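PDB 3EFA: putative Acetyltransferase from Lactobacillus plantarum WCFS1, which probably transfers an acetyl group from acetyl-CoA to the nitrogen of an as yet unidentified acceptor, as a member of the GNAT family of N-acetyltransferases. Local coordinates for residues L21-F26 with V36-K41; L57-L62 with H86-Q91; M72-V77 with T94-W99. All coordinates share one frame; numbering follows the deposited sequence.

Interaction 1 of 3, residues L21-F26 with V36-K41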
loop_
_atom_site.group_PDB
_atom_site.type_symbol
_atom_site.label_atom_id
_atom_site.label_comp_id
_atom_site.label_asym_id
_atom_site.label_seq_id
_atom_site.Cartn_x
_atom_site.Cartn_y
_atom_site.Cartn_z
ATOM N N LEU A 21 -22.211 14.315 -9.929
ATOM C CA LEU A 21 -21.907 14.294 -8.487
ATOM C C LEU A 21 -20.468 14.752 -8.200
ATOM O O LEU A 21 -20.249 15.623 -7.354
ATOM C CB LEU A 21 -22.196 12.919 -7.868
ATOM C CG LEU A 21 -23.691 12.521 -7.796
ATOM C CD1 LEU A 21 -23.919 11.108 -7.245
ATOM C CD2 LEU A 21 -24.501 13.528 -6.988
ATOM N N ARG A 22 -19.498 14.205 -8.936
ATOM C CA ARG A 22 -18.083 14.542 -8.713
ATOM C C ARG A 22 -17.756 16.010 -9.058
ATOM O O ARG A 22 -16.963 16.660 -8.359
ATOM C CB ARG A 22 -17.146 13.565 -9.448
ATOM C CG ARG A 22 -17.332 12.058 -9.066
ATOM C CD ARG A 22 -16.726 11.104 -10.120
ATOM N NE ARG A 22 -15.366 11.489 -10.504
ATOM C CZ ARG A 22 -14.676 10.979 -11.528
ATOM N NH1 ARG A 22 -15.207 10.041 -12.317
ATOM N NH2 ARG A 22 -13.445 11.417 -11.770
ATOM N N GLN A 23 -18.377 16.537 -10.113
ATOM C CA GLN A 23 -18.168 17.943 -10.494
ATOM C C GLN A 23 -18.679 18.872 -9.386
ATOM O O GLN A 23 -18.031 19.864 -9.035
ATOM C CB GLN A 23 -18.848 18.263 -11.850
ATOM C CG GLN A 23 -18.988 19.766 -12.214
ATOM C CD GLN A 23 -17.683 20.427 -12.683
ATOM O OE1 GLN A 23 -16.756 19.761 -13.160
ATOM N NE2 GLN A 23 -17.608 21.745 -12.539
ATOM N N ALA A 24 -19.830 18.537 -8.820
ATOM C CA ALA A 24 -20.431 19.398 -7.809
ATOM C C ALA A 24 -19.629 19.396 -6.508
ATOM O O ALA A 24 -19.406 20.462 -5.926
ATOM C CB ALA A 24 -21.894 19.013 -7.551
ATOM N N VAL A 25 -19.188 18.208 -6.076
ATOM C CA VAL A 25 -18.509 18.027 -4.785
ATOM C C VAL A 25 -17.002 18.348 -4.793
ATOM O O VAL A 25 -16.529 19.178 -4.014
ATOM C CB VAL A 25 -18.718 16.586 -4.226
ATOM C CG1 VAL A 25 -17.886 16.358 -2.972
ATOM C CG2 VAL A 25 -20.198 16.317 -3.927
ATOM N N PHE A 26 -16.248 17.675 -5.658
ATOM C CA PHE A 26 -14.788 17.835 -5.684
ATOM C C PHE A 26 -14.340 19.142 -6.347
ATOM O O PHE A 26 -13.522 19.866 -5.786
ATOM C CB PHE A 26 -14.101 16.646 -6.382
ATOM C CG PHE A 26 -14.217 15.336 -5.641
ATOM C CD1 PHE A 26 -13.604 15.159 -4.392
ATOM C CD2 PHE A 26 -14.912 14.269 -6.200
ATOM C CE1 PHE A 26 -13.702 13.942 -3.702
ATOM C CE2 PHE A 26 -15.019 13.048 -5.523
ATOM C CZ PHE A 26 -14.408 12.881 -4.268
ATOM N N VAL A 36 -7.450 17.489 -12.493
ATOM C CA VAL A 36 -7.002 16.560 -11.455
ATOM C C VAL A 36 -8.133 15.541 -11.129
ATOM O O VAL A 36 -7.897 14.329 -11.095
ATOM C CB VAL A 36 -6.501 17.279 -10.146
ATOM C CG1 VAL A 36 -6.134 16.256 -9.066
ATOM C CG2 VAL A 36 -5.302 18.174 -10.427
ATOM N N GLU A 37 -9.356 16.027 -10.907
ATOM C CA GLU A 37 -10.485 15.139 -10.593
ATOM C C GLU A 37 -10.778 14.133 -11.712
ATOM O O GLU A 37 -10.919 12.931 -11.451
ATOM C CB GLU A 37 -11.759 15.934 -10.285
ATOM C CG GLU A 37 -12.998 15.059 -10.100
ATOM C CD GLU A 37 -12.830 14.055 -8.956
ATOM O OE1 GLU A 37 -12.055 14.363 -8.026
ATOM O OE2 GLU A 37 -13.465 12.968 -8.985
ATOM N N PHE A 38 -10.876 14.632 -12.947
ATOM C CA PHE A 38 -11.175 13.790 -14.096
ATOM C C PHE A 38 -9.885 13.408 -14.804
ATOM O O PHE A 38 -9.097 14.273 -15.191
ATOM C CB PHE A 38 -12.218 14.472 -15.018
ATOM C CG PHE A 38 -13.486 14.835 -14.284
ATOM C CD1 PHE A 38 -14.435 13.848 -13.989
ATOM C CD2 PHE A 38 -13.685 16.130 -13.804
ATOM C CE1 PHE A 38 -15.597 14.158 -13.261
ATOM C CE2 PHE A 38 -14.829 16.457 -13.078
ATOM C CZ PHE A 38 -15.794 15.471 -12.801
ATOM N N ASP A 39 -9.662 12.103 -14.942
ATOM C CA ASP A 39 -8.331 11.606 -15.296
ATOM C C ASP A 39 -8.383 10.592 -16.416
ATOM O O ASP A 39 -9.466 10.270 -16.942
ATOM C CB ASP A 39 -7.612 11.002 -14.062
ATOM C CG ASP A 39 -8.229 9.664 -13.595
ATOM O OD1 ASP A 39 -9.186 9.149 -14.222
ATOM O OD2 ASP A 39 -7.745 9.106 -12.583
ATOM N N VAL A 40 -7.210 10.064 -16.748
ATOM C CA VAL A 40 -7.057 9.118 -17.845
ATOM C C VAL A 40 -7.876 7.814 -17.695
ATOM O O VAL A 40 -8.175 7.165 -18.692
ATOM C CB VAL A 40 -5.574 8.810 -18.102
ATOM C CG1 VAL A 40 -5.010 7.879 -17.004
ATOM C CG2 VAL A 40 -5.392 8.225 -19.491
ATOM N N LYS A 41 -8.254 7.440 -16.472
ATOM C CA LYS A 41 -9.123 6.268 -16.280
ATOM C C LYS A 41 -10.604 6.510 -16.648
ATOM O O LYS A 41 -11.391 5.559 -16.767
ATOM C CB LYS A 41 -9.045 5.744 -14.843
ATOM C CG LYS A 41 -7.656 5.429 -14.353
ATOM C CD LYS A 41 -7.050 4.232 -15.067
ATOM C CE LYS A 41 -5.618 3.990 -14.580
ATOM N NZ LYS A 41 -4.794 3.195 -15.542
#
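Glu37 OE2 is gripped twice by Arg22, which comes side-on and presents both NE and NH2 to this single oxygen. The stronger arm of the salt bridge runs from Arg22 NE to Glu37 OE2 at 2.8 Å with an N-H...O angle of 155°, and it uses the anti lone pair of OE2. Arg22 NH2 reaches Glu37 OE2 at 3.2 Å from above the carboxylate plane, because the guanidinium is turned steeply against the carboxylate. Both bonds nevertheless stay close to the guanidinium plane. Arg22 NH2 also makes a weak bond to the backbone O of Glu37 at 3.0 Å, and NH1 pairs with Asp42, so one arginine ties together the helix end and the turn that follows it. The bend at chi3 of Arg22 (48°) brings NE round to face OE2.

Phe38, the first residue past the helix, lays its ring over one face of this guanidinium, with CE1 3.6 Å above the plane and the two planes tilted by 32°. Gln23 also approaches the ring, its OE1 3.8 Å from Phe38 CE2, while its amide nitrogen bonds to Glu28. The other carboxylate oxygen, Glu37 OE1, lies 3.4 Å from CG of Phe26, the ring and carboxylate planes being almost parallel; OE1 also bonds to a glycerol. A leucine in place of Arg22 would probably leave Glu37 OE2 with the more distant Arg76 as its remaining charged partner and take from Asp42 its pairing with Arg22.

The contact fastens helix 12-29 to the short helix 34-37 and the loop leaving it. Strand 71-79 lies alongside, its Cys78 touching Arg22 and Phe26, and its Arg76, the second cation at OE2, donating to the same Glu37 carbonyl.

Interaction 2 of 3, residues L57-L62 with H86-Q91. With FMT (formic acid), chain C.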
loop_
_atom_site.group_PDB
_atom_site.type_symbol
_atom_site.label_atom_id
_atom_site.label_comp_id
_atom_site.label_asym_id
_atom_site.label_seq_id
_atom_site.Cartn_x
_atom_site.Cartn_y
_atom_site.Cartn_z
ATOM N N LEU A 57 -32.798 11.319 -9.576
ATOM C CA LEU A 57 -32.130 11.781 -8.361
ATOM C C LEU A 57 -30.994 10.867 -7.859
ATOM O O LEU A 57 -31.147 10.152 -6.852
ATOM C CB LEU A 57 -33.164 12.021 -7.256
ATOM C CG LEU A 57 -32.686 12.697 -5.969
ATOM C CD1 LEU A 57 -32.041 14.041 -6.272
ATOM C CD2 LEU A 57 -33.853 12.857 -4.999
ATOM N N PRO A 58 -29.840 10.901 -8.549
ATOM C CA PRO A 58 -28.678 10.183 -8.004
ATOM C C PRO A 58 -28.159 10.918 -6.766
ATOM O O PRO A 58 -28.155 12.149 -6.794
ATOM C CB PRO A 58 -27.655 10.254 -9.140
ATOM C CG PRO A 58 -28.009 11.479 -9.923
ATOM C CD PRO A 58 -29.504 11.713 -9.736
ATOM N N ILE A 59 -27.748 10.203 -5.716
ATOM C CA ILE A 59 -27.297 10.866 -4.479
ATOM C C ILE A 59 -25.904 10.473 -3.948
ATOM O O ILE A 59 -25.284 11.232 -3.188
ATOM C CB ILE A 59 -28.331 10.749 -3.321
ATOM C CG1 ILE A 59 -28.493 9.298 -2.872
ATOM C CG2 ILE A 59 -29.673 11.363 -3.711
ATOM C CD1 ILE A 59 -29.156 9.161 -1.494
ATOM N N THR A 60 -25.410 9.301 -4.325
ATOM C CA THR A 60 -24.071 8.906 -3.912
ATOM C C THR A 60 -23.441 8.006 -4.989
ATOM O O THR A 60 -24.169 7.354 -5.754
ATOM C CB THR A 60 -24.082 8.268 -2.475
ATOM O OG1 THR A 60 -22.742 8.140 -1.979
ATOM C CG2 THR A 60 -24.785 6.901 -2.468
ATOM N N THR A 61 -22.106 8.010 -5.075
ATOM C CA THR A 61 -21.396 7.307 -6.153
ATOM C C THR A 61 -19.986 6.850 -5.769
ATOM O O THR A 61 -19.359 7.407 -4.870
ATOM C CB THR A 61 -21.284 8.189 -7.450
ATOM O OG1 THR A 61 -20.671 7.435 -8.504
ATOM C CG2 THR A 61 -20.431 9.427 -7.196
ATOM N N LEU A 62 -19.498 5.831 -6.464
ATOM C CA LEU A 62 -18.081 5.453 -6.415
ATOM C C LEU A 62 -17.606 4.890 -7.774
ATOM O O LEU A 62 -18.421 4.459 -8.597
ATOM C CB LEU A 62 -17.801 4.473 -5.258
ATOM C CG LEU A 62 -18.404 3.058 -5.247
ATOM C CD1 LEU A 62 -17.648 2.097 -6.170
ATOM C CD2 LEU A 62 -18.429 2.510 -3.820
ATOM N N HIS A 86 -26.550 10.085 6.407
ATOM C CA HIS A 86 -27.714 9.223 6.609
ATOM C C HIS A 86 -27.420 7.767 6.239
ATOM O O HIS A 86 -28.343 6.980 6.054
ATOM C CB HIS A 86 -28.918 9.730 5.808
ATOM C CG HIS A 86 -29.372 11.107 6.188
ATOM N ND1 HIS A 86 -30.055 11.374 7.355
ATOM C CD2 HIS A 86 -29.264 12.293 5.539
ATOM C CE1 HIS A 86 -30.335 12.665 7.418
ATOM N NE2 HIS A 86 -29.865 13.243 6.327
ATOM N N GLY A 87 -26.137 7.424 6.113
ATOM C CA GLY A 87 -25.732 6.065 5.789
ATOM C C GLY A 87 -25.807 5.605 4.330
ATOM O O GLY A 87 -25.584 4.422 4.047
ATOM N N TRP A 88 -26.121 6.504 3.398
ATOM C CA TRP A 88 -26.224 6.086 1.995
ATOM C C TRP A 88 -24.883 5.599 1.393
ATOM O O TRP A 88 -24.834 4.566 0.710
ATOM C CB TRP A 88 -26.879 7.177 1.114
ATOM C CG TRP A 88 -28.315 7.514 1.503
ATOM C CD1 TRP A 88 -28.768 8.698 2.032
ATOM C CD2 TRP A 88 -29.473 6.658 1.398
ATOM N NE1 TRP A 88 -30.129 8.631 2.255
ATOM C CE2 TRP A 88 -30.585 7.396 1.877
ATOM C CE3 TRP A 88 -29.676 5.350 0.939
ATOM C CZ2 TRP A 88 -31.884 6.860 1.915
ATOM C CZ3 TRP A 88 -30.970 4.819 0.973
ATOM C CH2 TRP A 88 -32.057 5.574 1.460
ATOM N N GLY A 89 -23.804 6.336 1.638
ATOM C CA GLY A 89 -22.492 5.893 1.189
ATOM C C GLY A 89 -22.160 4.485 1.677
ATOM O O GLY A 89 -21.627 3.658 0.933
ATOM N N ARG A 90 -22.496 4.209 2.934
ATOM C CA ARG A 90 -22.225 2.910 3.548
ATOM C C ARG A 90 -23.030 1.798 2.878
ATOM O O ARG A 90 -22.520 0.690 2.668
ATOM C CB ARG A 90 -22.516 2.972 5.059
ATOM C CG ARG A 90 -21.829 1.897 5.896
ATOM C CD ARG A 90 -21.900 2.191 7.408
ATOM N NE ARG A 90 -23.248 2.559 7.825
ATOM C CZ ARG A 90 -23.572 3.709 8.412
ATOM N NH1 ARG A 90 -22.630 4.603 8.696
ATOM N NH2 ARG A 90 -24.840 3.957 8.731
ATOM N N GLN A 91 -24.290 2.109 2.548
ATOM C CA GLN A 91 -25.174 1.209 1.808
ATOM C C GLN A 91 -24.614 0.886 0.410
ATOM O O GLN A 91 -24.610 -0.275 -0.017
ATOM C CB GLN A 91 -26.562 1.844 1.673
ATOM C CG GLN A 91 -27.703 0.880 1.350
ATOM C CD GLN A 91 -28.598 0.589 2.556
ATOM O OE1 GLN A 91 -28.530 1.284 3.574
ATOM N NE2 GLN A 91 -29.446 -0.435 2.440
HETATM C C FMT C . -22.282 9.789 3.220
HETATM O O1 FMT C . -23.218 9.116 2.779
HETATM O O2 FMT C . -22.418 10.761 3.967
#
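Ile59 sets its CD1 methyl on one face of the Trp88 indole, a CH-pi contact at the start of the GNAT helix that follows the glycine-rich loop. Ile59 CD1 lies 3.6 Å from the centroid of the five-membered ring, only 15° off its normal, and 3.5 Å from Trp88 CG. It gets there because CG1 of Ile59 stands between the backbone N and the carbonyl carbon (chi1 66°), the crowded position, with the chain then extended to the methyl. Next along the strand, Thr60 offers CG2 to the backbone O of Trp88 at 3.9 Å, while its OG1 rests against CA of Gly89.

In the shell behind these residues, Thr60 OG1 is engaged by Thr79 and by the carbonyl of Cys78 on the adjacent strand, and Leu51 and Tyr83 pack against Ile59. Gly87 occupies the N-cap position, and its carbonyl accepts from Gln91 N in the first turn.

Gly87-Trp88-Gly89 fits the end of the R/Q-x-x-G-x-G/A signature, whose backbone amides bind the CoA pyrophosphate in relatives. A formate probably marks that anion site here: its O1 accepts from Gly89 N at 3.1 Å, with an N-H...O angle of 154°, and the formate is also bonded to Gly85 N.

Interaction 3 of 3, residues M72-V77 with T94-W99. With FMT (formic acid), chain B.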
loop_
_atom_site.group_PDB
_atom_site.type_symbol
_atom_site.label_atom_id
_atom_site.label_comp_id
_atom_site.label_asym_id
_atom_site.label_seq_id
_atom_site.Cartn_x
_atom_site.Cartn_y
_atom_site.Cartn_z
HETATM N N MSE A 72 -9.880 -5.363 -5.731
HETATM C CA MSE A 72 -10.725 -4.293 -6.264
HETATM C C MSE A 72 -10.531 -3.004 -5.489
HETATM O O MSE A 72 -10.699 -2.979 -4.273
HETATM C CB MSE A 72 -12.206 -4.669 -6.218
HETATM C CG MSE A 72 -13.128 -3.497 -6.567
HETATM SE SE MSE A 72 -13.092 -2.934 -8.459
HETATM C CE MSE A 72 -13.686 -4.648 -9.214
ATOM N N ARG A 73 -10.171 -1.933 -6.186
ATOM C CA ARG A 73 -10.112 -0.625 -5.543
ATOM C C ARG A 73 -11.401 0.164 -5.831
ATOM O O ARG A 73 -11.862 0.224 -6.979
ATOM C CB ARG A 73 -8.851 0.154 -5.955
ATOM C CG ARG A 73 -8.763 1.570 -5.364
ATOM C CD ARG A 73 -7.604 2.359 -5.981
ATOM N NE ARG A 73 -6.351 1.653 -5.780
ATOM C CZ ARG A 73 -5.186 1.972 -6.338
ATOM N NH1 ARG A 73 -5.097 3.000 -7.170
ATOM N NH2 ARG A 73 -4.109 1.240 -6.065
ATOM N N PHE A 74 -11.995 0.721 -4.776
ATOM C CA PHE A 74 -13.160 1.598 -4.905
ATOM C C PHE A 74 -12.711 3.063 -4.785
ATOM O O PHE A 74 -12.178 3.458 -3.744
ATOM C CB PHE A 74 -14.179 1.303 -3.804
ATOM C CG PHE A 74 -14.564 -0.155 -3.681
ATOM C CD1 PHE A 74 -15.452 -0.740 -4.590
ATOM C CD2 PHE A 74 -14.060 -0.935 -2.636
ATOM C CE1 PHE A 74 -15.825 -2.080 -4.470
ATOM C CE2 PHE A 74 -14.422 -2.280 -2.504
ATOM C CZ PHE A 74 -15.306 -2.857 -3.419
ATOM N N GLY A 75 -12.909 3.864 -5.835
ATOM C CA GLY A 75 -12.479 5.257 -5.817
ATOM C C GLY A 75 -13.510 6.332 -6.165
ATOM O O GLY A 75 -14.708 6.041 -6.347
ATOM N N ARG A 76 -13.029 7.578 -6.266
ATOM C CA ARG A 76 -13.867 8.768 -6.513
ATOM C C ARG A 76 -15.222 8.730 -5.765
ATOM O O ARG A 76 -16.313 8.874 -6.367
ATOM C CB ARG A 76 -14.039 9.012 -8.026
ATOM C CG ARG A 76 -12.699 9.161 -8.792
ATOM C CD ARG A 76 -11.824 10.272 -8.195
ATOM N NE ARG A 76 -10.855 10.865 -9.126
ATOM C CZ ARG A 76 -9.565 10.521 -9.235
ATOM N NH1 ARG A 76 -9.046 9.541 -8.491
ATOM N NH2 ARG A 76 -8.781 11.158 -10.108
ATOM N N VAL A 77 -15.117 8.568 -4.446
ATOM C CA VAL A 77 -16.242 8.358 -3.527
ATOM C C VAL A 77 -16.857 9.677 -3.037
ATOM O O VAL A 77 -16.155 10.513 -2.480
ATOM C CB VAL A 77 -15.756 7.580 -2.291
ATOM C CG1 VAL A 77 -16.934 7.150 -1.409
ATOM C CG2 VAL A 77 -14.892 6.372 -2.717
ATOM N N THR A 94 -21.400 -1.417 0.786
ATOM C CA THR A 94 -21.829 -2.789 1.099
ATOM C C THR A 94 -22.334 -3.504 -0.163
ATOM O O THR A 94 -22.047 -4.682 -0.368
ATOM C CB THR A 94 -22.922 -2.828 2.204
ATOM O OG1 THR A 94 -22.400 -2.296 3.429
ATOM C CG2 THR A 94 -23.411 -4.257 2.453
ATOM N N ALA A 95 -23.057 -2.790 -1.029
ATOM C CA ALA A 95 -23.476 -3.398 -2.299
ATOM C C ALA A 95 -22.327 -3.600 -3.307
ATOM O O ALA A 95 -22.287 -4.602 -4.017
ATOM C CB ALA A 95 -24.643 -2.629 -2.927
ATOM N N ALA A 96 -21.388 -2.664 -3.361
ATOM C CA ALA A 96 -20.247 -2.790 -4.277
ATOM C C ALA A 96 -19.307 -3.954 -3.918
ATOM O O ALA A 96 -18.768 -4.622 -4.816
ATOM C CB ALA A 96 -19.466 -1.457 -4.377
ATOM N N GLU A 97 -19.119 -4.200 -2.618
ATOM C CA GLU A 97 -18.356 -5.373 -2.164
ATOM C C GLU A 97 -18.964 -6.686 -2.674
ATOM O O GLU A 97 -18.256 -7.551 -3.189
ATOM C CB GLU A 97 -18.200 -5.397 -0.627
ATOM C CG GLU A 97 -17.233 -4.327 -0.090
ATOM C CD GLU A 97 -17.117 -4.296 1.437
ATOM O OE1 GLU A 97 -17.566 -5.246 2.114
ATOM O OE2 GLU A 97 -16.561 -3.310 1.964
ATOM N N GLU A 98 -20.280 -6.822 -2.546
ATOM C CA GLU A 98 -20.986 -8.011 -3.024
ATOM C C GLU A 98 -20.885 -8.166 -4.565
ATOM O O GLU A 98 -20.663 -9.270 -5.077
ATOM C CB GLU A 98 -22.443 -7.996 -2.520
ATOM C CG GLU A 98 -23.399 -8.968 -3.217
ATOM C CD GLU A 98 -23.055 -10.434 -2.964
ATOM O OE1 GLU A 98 -22.708 -10.782 -1.814
ATOM O OE2 GLU A 98 -23.138 -11.242 -3.916
ATOM N N TRP A 99 -21.015 -7.055 -5.289
ATOM C CA TRP A 99 -20.813 -7.035 -6.746
ATOM C C TRP A 99 -19.396 -7.529 -7.132
ATOM O O TRP A 99 -19.241 -8.329 -8.056
ATOM C CB TRP A 99 -21.083 -5.622 -7.277
ATOM C CG TRP A 99 -21.049 -5.448 -8.789
ATOM C CD1 TRP A 99 -22.107 -5.554 -9.655
ATOM C CD2 TRP A 99 -19.914 -5.091 -9.590
ATOM N NE1 TRP A 99 -21.691 -5.312 -10.946
ATOM C CE2 TRP A 99 -20.352 -5.025 -10.936
ATOM C CE3 TRP A 99 -18.562 -4.840 -9.303
ATOM C CZ2 TRP A 99 -19.491 -4.710 -11.988
ATOM C CZ3 TRP A 99 -17.704 -4.525 -10.353
ATOM C CH2 TRP A 99 -18.169 -4.465 -11.676
HETATM C C FMT B . -1.284 3.466 -7.540
HETATM O O1 FMT B . -1.804 2.425 -7.932
HETATM O O2 FMT B . -1.699 4.096 -6.568
#
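Met72, present as selenomethionine, begins the contact by bringing its CE methyl to the edge of the Trp99 indole, 4.2 Å from CZ3 and near the ring plane. Bends at chi2 (70°) and chi3 (60°) fold the chain back on itself, and CG lies over one face of the Phe74 ring, 3.7 Å above its plane and toward the rim. Trp99 is held on its own account by a stack with Phe8 and a cation-pi contact with Arg103.

Arg73 alternates to the other face of the strand. It is paired through NE with Glu109, and NH2 meets O1 of a formate at 3.2 Å, near the guanidinium plane; Thr128 of the second subunit packs beside it.

Phe74 returns to the helix side and carries the largest share of the contact. Its CE1 touches CB of Ala96 at 3.7 Å, and CZ reaches CG of Glu97 at 4.1 Å, so the ring spans two successive residues of the helix. Only the aliphatic part of Glu97 is involved: its carboxylate goes on to Tyr125 and to Lys144. Leu62 and Ile110 pack against Phe74 from the neighbouring strands.

After Gly75 the chain turns a corner at Arg76, whose backbone takes a left-handed conformation, consistent with the bulge that GNAT proteins carry in this strand.

Strand 72-75 and helix 94-99 run nearly antiparallel, at 152°, with their axes 10.4 Å apart, as successive members of a beta-alpha-beta unit. Across this gap the side chains meet through methyl, methylene and aromatic carbons, with the charged groups turned to partners beyond it, so the helix is held to the sheet by dispersion and the burial of apolar surface.

Overall arrangement
Along the chain interaction 1 closes before the other two open, whereas interactions 2 and 3 alternate their segments. These two, with centres about 12 Å apart, share helix 88-102: its first turn meets strand 57-66 and its middle meets the adjacent strand 71-79 of the same mixed sheet. Leu62 joins them by touching both Phe74 and Ala96. The centre of interaction 1 lies about 17 Å from each of the others, but Leu21 packs on Thr60 and Thr61, and Arg76 NE forms a salt bridge with Glu37 OE2 at 3.4 Å. Helices 12-29 and 88-102 are thus both anchored to the central strands of a GNAT fold, whose probable CoA-binding loop leads into the start of helix 88-102, at interaction 2.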